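Local coordinates for protein iron aquisition yersiniabactin synthesis enzyme, YbtT (Escherichia coli, PDB 6BA9) that acts as a low-specificity type II thioesterase that maintains production of the metallophore yersiniabactin by its nonribosomal peptide/polyketide assembly line, at residues 126-130 with 169-173. The protein carries 1 engineered substitution. Residues are numbered along the deposited sequence; the frame is centred on the assembly and turned at random.
Sequences ERQLS and FYATE
Glu173, near the end of helix 155-174, turns its carboxylate onto the backbone of Leu129 and Ser130 in the loop that follows strand 112-116 of this alpha/beta-hydrolase fold and leads into helix 134-144. Three direct hydrogen bonds define the grip. Leu129 N donates to Glu173 OE2 over 2.7 Å, nearly straight at 164°. It reaches that oxygen on the syn side but 22° out of the carboxylate plane. Ser130 N meets the syn lone pair of Glu173 OE1 at 2.8 Å, so two successive amides share the two oxygens of one carboxylate. The hydroxyl of Ser130 makes the third bond, OG to Glu173 OE1 at 2.8 Å, descending from above the plane. Beyond CG the Glu173 chain is extended, which carries the carboxylate from the helix across to the loop.

Water bridges widen the polar seam. One water donates to both Arg127 O and Glu173 OE2, giving that oxygen a second donor; another donates to Gln128 OE1 and to the backbone O of Glu173. Gln128, bent at its second torsion, runs past Glu173 in the opposite direction, its amide plane 42° from the carboxylate. Its OE1 lies 3.4 Å from Glu173 CD, while its NE2 is hydrogen-bonded to Ser125 O.

The apolar part is formed by Leu129 and Phe169, one helical turn before Glu173. Helix 134-144 adds to this packing, with Phe137 against Leu129 and Leu141 against Phe169. The evidence for a CH-pi contact is direct: Leu129 CD2 sits 3.9 Å from the centroid of the Phe169 ring, over one face, and its nearest ring atom is CE1 at 3.8 Å.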
loop_
_atom_site.group_PDB
_atom_site.type_symbol
_atom_site.label_atom_id
_atom_site.label_comp_id
_atom_site.label_asym_id
_atom_site.label_seq_id
_atom_site.Cartn_x
_atom_site.Cartn_y
_atom_site.Cartn_z
ATOM N N GLU A 126 8.164 8.845 11.362
ATOM C CA GLU A 126 8.932 9.074 12.575
ATOM C C GLU A 126 10.090 8.087 12.707
ATOM O O GLU A 126 11.150 8.458 13.214
ATOM C CB GLU A 126 8.012 9.119 13.796
ATOM C CG GLU A 126 7.201 10.429 13.823
ATOM C CD GLU A 126 6.245 10.550 14.998
ATOM O OE1 GLU A 126 5.026 10.286 14.823
ATOM O OE2 GLU A 126 6.713 10.932 16.095
ATOM N N ARG A 127 9.943 6.869 12.178
ATOM C CA ARG A 127 11.012 5.880 12.150
ATOM C C ARG A 127 11.647 5.877 10.769
ATOM O O ARG A 127 10.936 5.826 9.762
ATOM C CB ARG A 127 10.458 4.490 12.455
ATOM C CG ARG A 127 11.535 3.433 12.688
ATOM C CD ARG A 127 11.008 2.036 12.551
ATOM N NE ARG A 127 9.950 1.691 13.506
ATOM C CZ ARG A 127 10.162 1.200 14.718
ATOM N NH1 ARG A 127 11.403 1.050 15.179
ATOM N NH2 ARG A 127 9.122 0.868 15.477
ATOM N N GLN A 128 12.975 5.940 10.736
ATOM C CA GLN A 128 13.738 5.992 9.497
ATOM C C GLN A 128 14.842 4.948 9.557
ATOM O O GLN A 128 15.544 4.843 10.570
ATOM C CB GLN A 128 14.353 7.380 9.342
ATOM C CG GLN A 128 13.354 8.482 9.185
ATOM C CD GLN A 128 12.787 8.529 7.806
ATOM O OE1 GLN A 128 13.526 8.461 6.813
ATOM N NE2 GLN A 128 11.469 8.653 7.716
ATOM N N LEU A 129 14.992 4.175 8.476
ATOM C CA LEU A 129 15.925 3.055 8.400
ATOM C C LEU A 129 17.084 3.231 7.426
ATOM O O LEU A 129 18.121 2.598 7.615
ATOM C CB LEU A 129 15.190 1.782 7.966
ATOM C CG LEU A 129 14.413 1.022 9.047
ATOM C CD1 LEU A 129 13.197 1.808 9.486
ATOM C CD2 LEU A 129 13.998 -0.344 8.567
ATOM N N SER A 130 16.914 4.020 6.356
ATOM C CA SER A 130 17.824 3.917 5.212
ATOM C C SER A 130 19.245 4.342 5.539
ATOM O O SER A 130 20.178 3.935 4.840
ATOM C CB SER A 130 17.344 4.795 4.059
ATOM O OG SER A 130 16.202 4.271 3.464
ATOM N N PHE A 169 12.755 0.426 1.415
ATOM C CA PHE A 169 12.798 1.472 2.431
ATOM C C PHE A 169 13.416 2.764 1.896
ATOM O O PHE A 169 12.982 3.863 2.276
ATOM C CB PHE A 169 13.461 0.955 3.707
ATOM C CG PHE A 169 12.507 0.235 4.616
ATOM C CD1 PHE A 169 11.786 0.945 5.549
ATOM C CD2 PHE A 169 12.332 -1.129 4.539
ATOM C CE1 PHE A 169 10.894 0.290 6.381
ATOM C CE2 PHE A 169 11.427 -1.768 5.386
ATOM C CZ PHE A 169 10.742 -1.053 6.285
ATOM N N TYR A 170 14.397 2.658 1.005
ATOM C CA TYR A 170 14.916 3.864 0.364
ATOM C C TYR A 170 13.826 4.551 -0.457
ATOM O O TYR A 170 13.646 5.773 -0.372
ATOM C CB TYR A 170 16.157 3.579 -0.488
ATOM C CG TYR A 170 16.645 4.859 -1.153
ATOM C CD1 TYR A 170 16.159 5.260 -2.398
ATOM C CD2 TYR A 170 17.524 5.698 -0.500
ATOM C CE1 TYR A 170 16.550 6.442 -2.961
ATOM C CE2 TYR A 170 17.937 6.884 -1.074
ATOM C CZ TYR A 170 17.444 7.252 -2.285
ATOM O OH TYR A 170 17.838 8.442 -2.868
ATOM N N ALA A 171 13.055 3.778 -1.218
ATOM C CA ALA A 171 11.969 4.371 -1.998
ATOM C C ALA A 171 10.996 5.102 -1.096
ATOM O O ALA A 171 10.586 6.231 -1.380
ATOM C CB ALA A 171 11.237 3.284 -2.776
ATOM N N THR A 172 10.558 4.441 -0.025
ATOM C CA THR A 172 9.492 5.012 0.771
ATOM C C THR A 172 9.972 6.198 1.601
ATOM O O THR A 172 9.186 7.112 1.856
ATOM C CB THR A 172 8.826 3.915 1.627
ATOM O OG1 THR A 172 7.587 4.400 2.153
ATOM C CG2 THR A 172 9.669 3.504 2.803
ATOM N N GLU A 173 11.246 6.200 2.033
ATOM C CA GLU A 173 11.753 7.308 2.846
ATOM C C GLU A 173 12.161 8.515 2.004
ATOM O O GLU A 173 12.053 9.666 2.468
ATOM C CB GLU A 173 12.908 6.801 3.724
ATOM C CG GLU A 173 12.416 5.828 4.774
ATOM C CD GLU A 173 13.497 5.232 5.628
ATOM O OE1 GLU A 173 14.700 5.526 5.419
ATOM O OE2 GLU A 173 13.135 4.422 6.499
HETATM O O HOH W 1 10.630 4.293 7.392
HETATM O O HOH W 2 12.330 10.422 5.179
#